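PDB 3IHV: SusD homolog from Bacteroides thetaiotaomicron VPI-5482, which probably binds glycans at the outer membrane of this gut bacterium for uptake, like other SusD-type proteins. Local coordinates for residues Gly38-Ile43 / Gln78-Ala83; Asn248-Thr253 / Ala369-Gln374; Ile263-Pro268 / Gly278-Trp283; Thr288-Gly293 / Ile383-Ser388. All coordinates share one frame; numbering follows the deposited sequence. Where two conformers were deposited one is given.

Contact 1: residues Gly38-Ile43 / Gln78-Ala83. With EDO (1,2-ethanediol), chain I.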
# COMPACT_ATOMS: atom_id res chain seq x y z
N GLY A 38 3.43 -8.54 -4.16
CA GLY A 38 3.47 -8.80 -5.58
C GLY A 38 2.08 -8.62 -6.22
O GLY A 38 1.99 -8.29 -7.41
N TYR A 39 1.02 -8.80 -5.42
CA TYR A 39 -0.36 -8.76 -5.93
C TYR A 39 -1.44 -8.57 -4.89
O TYR A 39 -2.21 -7.61 -4.97
CB TYR A 39 -0.59 -10.04 -6.76
CG TYR A 39 -1.95 -10.24 -7.38
CD1 TYR A 39 -2.70 -9.19 -7.86
CD2 TYR A 39 -2.40 -11.52 -7.63
CE1 TYR A 39 -3.94 -9.40 -8.47
CE2 TYR A 39 -3.65 -11.74 -8.24
CZ TYR A 39 -4.41 -10.67 -8.62
OH TYR A 39 -5.61 -10.90 -9.22
N TYR A 40 -1.54 -9.43 -3.88
CA TYR A 40 -2.71 -9.31 -3.01
C TYR A 40 -2.74 -8.07 -2.11
O TYR A 40 -3.74 -7.35 -2.07
CB TYR A 40 -2.97 -10.57 -2.17
CG TYR A 40 -3.07 -11.90 -2.90
CD1 TYR A 40 -3.24 -11.99 -4.27
CD2 TYR A 40 -3.11 -13.08 -2.18
CE1 TYR A 40 -3.35 -13.24 -4.89
CE2 TYR A 40 -3.17 -14.29 -2.77
CZ TYR A 40 -3.30 -14.39 -4.14
OH TYR A 40 -3.37 -15.61 -4.74
N LEU A 41 -1.68 -7.85 -1.36
CA LEU A 41 -1.64 -6.70 -0.46
C LEU A 41 -1.38 -5.37 -1.16
O LEU A 41 -1.60 -4.32 -0.55
CB LEU A 41 -0.57 -6.89 0.62
CG LEU A 41 -0.85 -7.97 1.67
CD1 LEU A 41 0.37 -8.04 2.65
CD2 LEU A 41 -2.16 -7.76 2.45
N SER A 42 -0.83 -5.43 -2.38
CA SER A 42 -0.59 -4.21 -3.15
C SER A 42 -1.84 -3.83 -3.93
O SER A 42 -2.33 -2.68 -3.83
CB SER A 42 0.57 -4.41 -4.09
OG SER A 42 0.40 -5.62 -4.85
N ILE A 43 -2.40 -4.80 -4.63
CA ILE A 43 -3.47 -4.49 -5.58
C ILE A 43 -4.84 -5.07 -5.26
O ILE A 43 -5.79 -4.33 -5.06
CB ILE A 43 -3.06 -4.98 -7.01
CG1 ILE A 43 -1.78 -4.29 -7.49
CG2 ILE A 43 -4.22 -4.82 -8.03
CD1 ILE A 43 -1.16 -4.95 -8.74
N GLN A 78 -6.70 -16.95 2.65
CA GLN A 78 -5.88 -17.89 3.41
C GLN A 78 -4.40 -17.74 3.05
O GLN A 78 -3.53 -17.82 3.94
CB GLN A 78 -6.34 -19.33 3.20
CG GLN A 78 -5.64 -20.36 4.12
CD GLN A 78 -4.28 -20.82 3.62
OE1 GLN A 78 -3.43 -21.30 4.39
NE2 GLN A 78 -4.07 -20.72 2.32
N GLN A 79 -4.09 -17.52 1.79
CA GLN A 79 -2.69 -17.40 1.39
C GLN A 79 -1.98 -16.19 2.01
O GLN A 79 -0.81 -16.28 2.40
CB GLN A 79 -2.59 -17.35 -0.13
CG GLN A 79 -2.94 -18.69 -0.79
CD GLN A 79 -3.06 -18.61 -2.31
OE1 GLN A 79 -3.27 -17.54 -2.87
NE2 GLN A 79 -2.93 -19.76 -2.97
N THR A 80 -2.69 -15.07 2.10
CA THR A 80 -2.11 -13.87 2.71
C THR A 80 -1.95 -14.06 4.22
O THR A 80 -0.90 -13.71 4.78
CB THR A 80 -2.90 -12.63 2.37
OG1 THR A 80 -2.78 -12.36 0.97
CG2 THR A 80 -2.38 -11.43 3.13
N TRP A 81 -2.96 -14.65 4.86
CA TRP A 81 -2.87 -14.95 6.28
C TRP A 81 -1.61 -15.79 6.53
O TRP A 81 -0.79 -15.46 7.39
CB TRP A 81 -4.14 -15.66 6.75
CG TRP A 81 -4.17 -16.21 8.13
CD1 TRP A 81 -3.76 -17.45 8.53
CD2 TRP A 81 -4.78 -15.60 9.27
NE1 TRP A 81 -4.05 -17.63 9.88
CE2 TRP A 81 -4.68 -16.50 10.34
CE3 TRP A 81 -5.39 -14.37 9.47
CZ2 TRP A 81 -5.17 -16.20 11.60
CZ3 TRP A 81 -5.88 -14.07 10.74
CH2 TRP A 81 -5.77 -14.99 11.77
N ALA A 82 -1.44 -16.85 5.74
CA ALA A 82 -0.28 -17.74 5.86
C ALA A 82 1.03 -17.01 5.57
O ALA A 82 2.01 -17.22 6.26
CB ALA A 82 -0.44 -18.98 4.94
N ALA A 83 1.05 -16.17 4.56
CA ALA A 83 2.28 -15.46 4.20
C ALA A 83 2.71 -14.48 5.29
O ALA A 83 3.91 -14.37 5.63
CB ALA A 83 2.14 -14.72 2.83
C1 EDO I . -1.70 -19.51 13.00
O1 EDO I . -1.07 -19.57 11.74
C2 EDO I . -2.87 -18.58 12.94
O2 EDO I . -4.05 -19.29 12.52
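Helix-to-helix packing in the part of the SusD-like fold assigned to starch-binding, outer-membrane-associated proteins brings Tyr40 and Leu41 of helix 40-44 against Gln79 and Thr80 of the long helix 75-101. Tyr40 carries the polar link: its hydroxyl OH donates to Gln79 OE1 at 2.7 Å, arriving nearly along the C=O axis (162°). The phenol ring and the amide lie almost in one plane, 11° apart, and the oxygen sits at the ring's edge. Tyr40 CG stands anti to its own carbonyl carbon (chi1 -54°), which sends the ring across to the long helix, while Gln79 is extended beyond CG and can span the remaining gap. Nearer the backbone, Thr80 OG1 lies at the same ring edge, 3.2 Å from Tyr40 CD2; its hydrogen bond goes to Ala35 O. The methyl of that threonine serves the apolar side, with Thr80 CG2 3.7 Å from Leu41 CD2. Replacing Tyr40 by a phenylalanine would probably leave Gln79 OE1 without this donor and its amide freer to turn. Also on helix 75-101, Trp81 meets Phe135 edge-to-face. Tyr40 packs too on Ala35 of helix 34-38 and on the ring of Phe45, whereas Leu41 reaches Glu130 and Arg134 of helix 107-135, so the contact lies buried where the two short helices meet the two long ones.

Contact 2: residues Asn248-Thr253 / Ala369-Gln374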
# COMPACT_ATOMS: atom_id res chain seq x y z
N ASN A 248 11.03 6.69 -11.08
CA ASN A 248 11.91 5.95 -10.18
C ASN A 248 11.43 4.54 -9.87
O ASN A 248 12.19 3.57 -10.02
CB ASN A 248 12.07 6.70 -8.84
CG ASN A 248 12.89 7.95 -8.94
OD1 ASN A 248 13.53 8.24 -9.96
ND2 ASN A 248 12.95 8.69 -7.82
N THR A 249 10.18 4.42 -9.46
CA THR A 249 9.67 3.11 -9.03
C THR A 249 9.57 2.10 -10.20
O THR A 249 9.70 0.90 -9.97
CB THR A 249 8.34 3.27 -8.26
OG1 THR A 249 8.19 2.18 -7.33
CG2 THR A 249 7.15 3.35 -9.23
N CYS A 250 9.39 2.59 -11.42
CA CYS A 250 9.32 1.73 -12.61
C CYS A 250 10.69 1.38 -13.13
O CYS A 250 10.80 0.52 -14.00
CB CYS A 250 8.54 2.41 -13.75
SG CYS A 250 6.77 2.56 -13.41
N ASN A 251 11.75 2.05 -12.66
CA ASN A 251 13.10 1.75 -13.10
C ASN A 251 14.08 1.30 -12.04
O ASN A 251 15.30 1.41 -12.26
CB ASN A 251 13.64 2.95 -13.84
CG ASN A 251 13.00 3.09 -15.17
OD1 ASN A 251 13.29 2.31 -16.09
ND2 ASN A 251 12.08 4.03 -15.28
N GLY A 252 13.57 0.83 -10.91
CA GLY A 252 14.43 0.30 -9.86
C GLY A 252 15.39 1.32 -9.31
O GLY A 252 16.52 0.97 -8.99
N THR A 253 14.96 2.56 -9.25
CA THR A 253 15.79 3.67 -8.76
C THR A 253 15.38 3.99 -7.34
O THR A 253 14.26 4.47 -7.08
CB THR A 253 15.63 4.89 -9.60
OG1 THR A 253 16.07 4.57 -10.92
CG2 THR A 253 16.54 6.05 -9.10
N ALA A 369 -2.27 5.43 -14.12
CA ALA A 369 -1.17 5.70 -15.04
C ALA A 369 0.18 5.71 -14.32
O ALA A 369 1.22 5.87 -14.94
CB ALA A 369 -1.38 7.04 -15.74
N LYS A 370 0.16 5.54 -13.00
CA LYS A 370 1.39 5.57 -12.19
C LYS A 370 2.39 4.49 -12.58
O LYS A 370 3.60 4.68 -12.42
CB LYS A 370 1.04 5.42 -10.72
CG LYS A 370 0.31 6.64 -10.21
CD LYS A 370 -0.07 6.54 -8.74
CE LYS A 370 -0.52 7.92 -8.22
NZ LYS A 370 -0.97 7.99 -6.77
N TRP A 371 1.88 3.34 -13.02
CA TRP A 371 2.72 2.20 -13.39
C TRP A 371 2.63 1.88 -14.88
O TRP A 371 2.62 0.72 -15.29
CB TRP A 371 2.48 1.00 -12.45
CG TRP A 371 2.58 1.45 -11.01
CD1 TRP A 371 3.73 1.63 -10.30
CD2 TRP A 371 1.50 1.89 -10.16
NE1 TRP A 371 3.44 2.15 -9.05
CE2 TRP A 371 2.08 2.27 -8.93
CE3 TRP A 371 0.11 1.89 -10.28
CZ2 TRP A 371 1.32 2.74 -7.85
CZ3 TRP A 371 -0.66 2.36 -9.21
CH2 TRP A 371 -0.04 2.76 -8.00
N ASP A 372 2.63 2.94 -15.69
CA ASP A 372 2.67 2.83 -17.13
C ASP A 372 4.08 2.40 -17.61
O ASP A 372 5.01 3.22 -17.76
CB ASP A 372 2.27 4.16 -17.74
CG ASP A 372 2.20 4.11 -19.23
OD1 ASP A 372 2.86 3.21 -19.84
OD2 ASP A 372 1.55 4.99 -19.78
N ILE A 373 4.23 1.10 -17.80
CA ILE A 373 5.50 0.52 -18.23
C ILE A 373 6.00 1.10 -19.58
O ILE A 373 7.17 1.44 -19.71
CB ILE A 373 5.43 -1.03 -18.25
CG1 ILE A 373 5.29 -1.57 -16.83
CG2 ILE A 373 6.64 -1.62 -18.95
CD1 ILE A 373 5.09 -3.09 -16.73
N GLN A 374 5.12 1.19 -20.58
CA GLN A 374 5.49 1.70 -21.88
C GLN A 374 6.03 3.12 -21.76
O GLN A 374 7.01 3.47 -22.40
CB GLN A 374 4.27 1.68 -22.79
CG GLN A 374 4.46 2.29 -24.15
CD GLN A 374 5.36 1.49 -25.07
OE1 GLN A 374 5.43 0.24 -24.99
NE2 GLN A 374 5.98 2.18 -25.99
O HOH W 1 5.35 1.82 -6.88
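Cys250 and Thr249 meet the backbone and indole of Trp371 in a buried contact with no direct hydrogen bond. The sulfur of Cys250 rests on the turn itself: SG is 3.9 Å from Lys370 O and 4.1 Å from Trp371 CA. Cys250 SG is 5.5 Å from the centroid of the Trp371 five-membered ring, 66° off its normal: a loose, oblique sulfur-aromatic contact. Thr249 approaches the pyrrole side with its methyl, CG2 lying 3.9 Å from Trp371 NE1. The threonine hydroxyl, anti to the backbone N (chi1 -152°), is turned toward a water that joins the two segments. This water donates to Thr249 OG1 at 2.9 Å and accepts from Trp371 NE1, also at 2.9 Å, satisfying the buried indole N-H. A threonine suits the place because its two branches do both jobs. In the second shell, Glu262 OE2 is hydrogen-bonded to Thr249 OG1, which probably helps orient the hydroxyl. Lys370 CB lies 3.5 Å above the plane of the Trp371 indole, over its centre, and the lysine ammonium forms a salt bridge with Glu466. At the end of helix 242-250, Asn248 O accepts from the backbone N of both Asn251 and Thr253; Gly252, with positive phi, is the residue type that bend favours. Trp371 is itself set by a type I beta turn from Ala369 to Asp372, and Asp372 then N-caps helix 373-376 through Lys375 N. In this SusD-family protein the end of helix 242-250 thus packs on the turn leading into helix 373-376.

Contact 3: residues Ile263-Pro268 / Gly278-Trp283. With NA (sodium ion), chain F; EDO (1,2-ethanediol), chain M.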
# COMPACT_ATOMS: atom_id res chain seq x y z
N ILE A 263 8.89 -1.77 -1.91
CA ILE A 263 9.22 -3.16 -2.18
C ILE A 263 9.89 -3.23 -3.53
O ILE A 263 9.33 -2.79 -4.54
CB ILE A 263 7.95 -4.05 -2.23
CG1 ILE A 263 7.02 -3.74 -1.07
CG2 ILE A 263 8.33 -5.54 -2.30
CD1 ILE A 263 7.71 -3.71 0.28
N SER A 264 11.09 -3.77 -3.57
CA SER A 264 11.82 -3.92 -4.82
C SER A 264 11.56 -5.27 -5.46
O SER A 264 11.74 -6.33 -4.84
CB SER A 264 13.33 -3.74 -4.61
OG SER A 264 14.04 -4.08 -5.78
N PHE A 265 11.14 -5.22 -6.72
CA PHE A 265 11.01 -6.42 -7.53
C PHE A 265 12.04 -6.35 -8.64
O PHE A 265 12.16 -5.33 -9.31
CB PHE A 265 9.63 -6.49 -8.16
CG PHE A 265 8.53 -6.68 -7.16
CD1 PHE A 265 8.22 -7.92 -6.69
CD2 PHE A 265 7.81 -5.60 -6.70
CE1 PHE A 265 7.21 -8.10 -5.76
CE2 PHE A 265 6.81 -5.75 -5.77
CZ PHE A 265 6.48 -7.02 -5.29
N TYR A 266 12.82 -7.40 -8.80
CA TYR A 266 13.74 -7.45 -9.89
C TYR A 266 14.25 -8.84 -10.15
O TYR A 266 14.77 -9.50 -9.24
CB TYR A 266 14.98 -6.50 -9.74
CG TYR A 266 15.90 -6.71 -10.92
CD1 TYR A 266 15.58 -6.20 -12.17
CD2 TYR A 266 17.05 -7.49 -10.81
CE1 TYR A 266 16.38 -6.45 -13.27
CE2 TYR A 266 17.85 -7.74 -11.91
CZ TYR A 266 17.51 -7.21 -13.13
OH TYR A 266 18.31 -7.47 -14.23
N SER A 267 14.14 -9.25 -11.41
CA SER A 267 14.77 -10.47 -11.87
C SER A 267 15.06 -10.27 -13.36
O SER A 267 14.29 -9.64 -14.06
CB SER A 267 13.88 -11.70 -11.66
OG SER A 267 14.58 -12.84 -12.07
N PRO A 268 16.21 -10.78 -13.84
CA PRO A 268 16.43 -10.70 -15.29
C PRO A 268 15.55 -11.69 -16.08
O PRO A 268 15.37 -11.55 -17.29
CB PRO A 268 17.90 -11.11 -15.46
CG PRO A 268 18.22 -11.90 -14.20
CD PRO A 268 17.37 -11.31 -13.10
N GLY A 278 6.84 -9.01 -9.57
CA GLY A 278 5.48 -8.80 -9.16
C GLY A 278 4.58 -8.47 -10.32
O GLY A 278 4.97 -8.55 -11.49
N ARG A 279 3.37 -8.08 -9.99
CA ARG A 279 2.35 -7.74 -10.99
C ARG A 279 2.13 -6.24 -11.14
O ARG A 279 1.16 -5.82 -11.76
CB ARG A 279 1.05 -8.44 -10.61
CG ARG A 279 1.17 -9.97 -10.54
CD ARG A 279 -0.18 -10.57 -10.36
NE ARG A 279 -0.14 -11.98 -9.97
CZ ARG A 279 -0.40 -13.00 -10.77
NH1 ARG A 279 -0.74 -12.82 -12.03
NH2 ARG A 279 -0.35 -14.25 -10.28
N ILE A 280 3.02 -5.44 -10.58
CA ILE A 280 2.85 -3.98 -10.58
C ILE A 280 3.09 -3.46 -11.99
O ILE A 280 4.05 -3.88 -12.68
CB ILE A 280 3.77 -3.27 -9.56
CG1 ILE A 280 3.81 -3.97 -8.17
CG2 ILE A 280 3.38 -1.79 -9.46
CD1 ILE A 280 2.46 -4.26 -7.48
N GLY A 281 2.20 -2.60 -12.48
CA GLY A 281 2.24 -2.17 -13.88
C GLY A 281 1.65 -3.20 -14.85
O GLY A 281 1.57 -2.96 -16.06
N LYS A 282 1.23 -4.36 -14.33
CA LYS A 282 0.65 -5.41 -15.16
C LYS A 282 -0.84 -5.47 -14.85
O LYS A 282 -1.65 -4.96 -15.61
CB LYS A 282 1.37 -6.75 -14.91
CG LYS A 282 2.91 -6.66 -15.07
CD LYS A 282 3.35 -6.15 -16.42
CE LYS A 282 3.18 -7.17 -17.51
NZ LYS A 282 3.77 -6.91 -18.93
N TRP A 283 -1.19 -6.03 -13.70
CA TRP A 283 -2.58 -6.16 -13.32
C TRP A 283 -3.20 -4.78 -13.03
O TRP A 283 -4.40 -4.56 -13.26
CB TRP A 283 -2.67 -7.04 -12.07
CG TRP A 283 -3.91 -7.87 -11.99
CD1 TRP A 283 -4.06 -9.14 -12.43
CD2 TRP A 283 -5.17 -7.51 -11.37
NE1 TRP A 283 -5.32 -9.61 -12.15
CE2 TRP A 283 -6.01 -8.63 -11.48
CE3 TRP A 283 -5.65 -6.37 -10.73
CZ2 TRP A 283 -7.32 -8.63 -11.00
CZ3 TRP A 283 -6.93 -6.38 -10.25
CH2 TRP A 283 -7.75 -7.51 -10.38
NA NA F . 12.49 -3.15 -9.72
C1 EDO M . 12.05 -6.19 -1.38
O1 EDO M . 12.37 -4.81 -1.38
C2 EDO M . 11.72 -6.69 0.02
O2 EDO M . 10.82 -5.85 0.77
O HOH W 2 14.10 -2.56 -8.06
O HOH W 3 11.55 -0.77 -10.89
O HOH W 4 14.01 -2.97 -11.47
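Phe265 lays its ring against the backbone of Gly278, and Ile280 adds a flank. From CB outward the side chain runs along the glycine. Phe265 CB is 4.0 Å from Gly278 N, CG is closer, and CD1 comes within 3.4 Å of the same nitrogen. Phe265 CE1 is about equally near Gly278 N and CA (3.9 Å each). Gly278 CA stands over one face of the Phe265 ring in a CH-pi contact, 4.1 Å from the centroid and 23° off the ring normal, displaced toward the rim. Phe265 CE2 meets Ile280 CG1 obliquely at 4.2 Å. With CG anti to the carbonyl carbon (chi1 -66°), the ring is directed to this loop while the carbonyl of Phe265 turns to a sodium ion. Glycine is the fitting partner: a beta carbon at Gly278 would come about 3.0 Å from Phe265 CE1, a clash. An alanine in place of Phe265 would probably leave Gly278 CA without its CH-pi partner and Ile280 CG1 without its neighbour, opening a gap beside the 278-283 loop. The sodium is bound by Phe265 O at 2.2 Å, by Asn389 O, Asn391 OD1 and three waters, one of which is also hydrogen-bonded to Ser264 OG. The residue thus divides its work: the apolar ring packs by dispersion and CH-pi contact, while the backbone oxygen supplies a hard ligand suited to sodium, a role the ring probably need not share.

Contact 4: residues Thr288-Gly293 / Ile383-Ser388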
# COMPACT_ATOMS: atom_id res chain seq x y z
N THR A 288 -2.39 -2.60 -22.28
CA THR A 288 -1.34 -2.70 -23.31
C THR A 288 -1.32 -4.06 -23.98
O THR A 288 -1.39 -5.10 -23.30
CB THR A 288 0.04 -2.51 -22.60
OG1 THR A 288 0.01 -1.34 -21.78
CG2 THR A 288 1.25 -2.49 -23.58
N THR A 289 -1.26 -4.09 -25.31
CA THR A 289 -1.19 -5.34 -26.02
C THR A 289 0.23 -5.91 -26.05
O THR A 289 1.21 -5.18 -25.99
CB THR A 289 -1.56 -5.17 -27.50
OG1 THR A 289 -0.70 -4.18 -28.08
CG2 THR A 289 -3.01 -4.75 -27.67
N ALA A 290 0.30 -7.23 -26.15
CA ALA A 290 1.56 -7.93 -26.32
C ALA A 290 1.92 -7.73 -27.79
O ALA A 290 1.01 -7.73 -28.66
CB ALA A 290 1.37 -9.44 -25.99
N ILE A 291 3.21 -7.50 -28.04
CA ILE A 291 3.82 -7.40 -29.35
C ILE A 291 4.95 -8.44 -29.37
O ILE A 291 5.92 -8.30 -28.62
CB ILE A 291 4.45 -6.04 -29.61
CG1 ILE A 291 3.41 -4.92 -29.52
CG2 ILE A 291 5.10 -6.04 -31.00
CD1 ILE A 291 4.07 -3.51 -29.66
N ALA A 292 4.80 -9.48 -30.20
CA ALA A 292 5.75 -10.59 -30.24
C ALA A 292 7.20 -10.12 -30.37
O ALA A 292 7.54 -9.34 -31.25
CB ALA A 292 5.36 -11.57 -31.36
N GLY A 293 8.04 -10.57 -29.44
CA GLY A 293 9.45 -10.16 -29.41
C GLY A 293 9.73 -8.75 -28.89
O GLY A 293 10.89 -8.40 -28.71
N ILE A 383 10.16 -10.42 -21.26
CA ILE A 383 8.85 -10.12 -21.83
C ILE A 383 7.94 -11.08 -21.14
O ILE A 383 8.17 -12.30 -21.19
CB ILE A 383 8.85 -10.39 -23.34
CG1 ILE A 383 9.81 -9.42 -24.03
CG2 ILE A 383 7.41 -10.32 -23.93
CD1 ILE A 383 9.85 -9.57 -25.54
N ASN A 384 6.93 -10.57 -20.46
CA ASN A 384 5.99 -11.44 -19.76
C ASN A 384 4.65 -10.72 -19.72
O ASN A 384 4.59 -9.49 -19.67
CB ASN A 384 6.49 -11.83 -18.36
CG ASN A 384 5.60 -12.87 -17.71
OD1 ASN A 384 4.64 -12.51 -17.02
ND2 ASN A 384 5.84 -14.16 -18.03
N ASN A 385 3.56 -11.46 -19.80
CA ASN A 385 2.25 -10.81 -19.82
C ASN A 385 1.64 -10.55 -18.45
O ASN A 385 0.58 -9.93 -18.33
CB ASN A 385 1.28 -11.65 -20.66
CG ASN A 385 1.67 -11.71 -22.15
OD1 ASN A 385 2.42 -10.87 -22.65
ND2 ASN A 385 1.15 -12.71 -22.86
N ASP A 386 2.29 -11.07 -17.41
CA ASP A 386 1.76 -11.01 -16.06
C ASP A 386 2.65 -10.37 -15.01
O ASP A 386 2.14 -9.85 -14.02
CB ASP A 386 1.46 -12.43 -15.59
CG ASP A 386 0.43 -13.10 -16.45
OD1 ASP A 386 -0.72 -12.62 -16.48
OD2 ASP A 386 0.78 -14.08 -17.12
N LYS A 387 3.97 -10.44 -15.20
CA LYS A 387 4.90 -10.00 -14.17
C LYS A 387 5.83 -8.92 -14.68
O LYS A 387 6.04 -8.78 -15.89
CB LYS A 387 5.74 -11.17 -13.65
CG LYS A 387 5.02 -12.44 -13.15
CD LYS A 387 4.01 -12.14 -12.09
CE LYS A 387 3.72 -13.38 -11.21
NZ LYS A 387 3.68 -14.66 -11.96
N SER A 388 6.48 -8.22 -13.75
CA SER A 388 7.36 -7.13 -14.10
C SER A 388 8.40 -6.92 -13.01
O SER A 388 8.33 -7.52 -11.96
CB SER A 388 6.56 -5.82 -14.23
OG SER A 388 6.18 -5.34 -12.93
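Ile383 and Gly293 carry most of this surface contact between two loops, with Ala290 and Asn385 making a second, smaller touch. The isoleucine's CG1 branch does the reaching: CG1 is anti to the carbonyl carbon (chi1 -65°) and the chain is then extended, which sets Ile383 CD1 on the backbone of Gly293, 3.5 Å from C and likewise 3.5 Å from O. Gly293 suits its place by its positive phi (76°), a conformation favourable to glycine; its C and O meet the Ile383 CD1 methyl. Further along, Ala290 CB lies 3.8 Å from Asn385 OD1. This is van der Waals contact alone, since the amide oxygen has its polar partner in Ser297 N; the alanine methyl also touches Ser297. Between Ile383 and Asn385, Asn384 shapes the loop. Asn384 OD1 accepts from Asp386 N, closing an Asx turn, and from Lys387 N, both at 2.8 Å. The two donors come from opposite faces of the carbonyl plane, the first 37° out of it. Loop 288-293 is tied to strand 325-330 by the backbone of Thr289 and Tyr330. Loop 383-388 runs between helix 373-376 and strand 392-396, held to the 278-283 loop by a hydrogen bond from Lys282 NZ to Asn384 O.

Overall arrangement
Contact 3 is the hub of the set. Its centre lies about 10 Å from that of contact 2, 13 Å from contact 4 and 15 Å from contact 1, and it touches all three. Contact 1 is joined to it by a probable hydrogen bond between Gly38 O and Arg279 N (2.9 Å), contact 4 by another between Ile280 O and Ser388 OG (2.6 Å), and contact 2 by packing of Trp371 CB on Gly281 CA (3.5 Å). A sodium ion bound in contact 3 is about 7 Å from the Thr249 side chain of contact 2. Contacts 1, 2 and 3 are buried; contact 4 extends the same loop assembly to the surface.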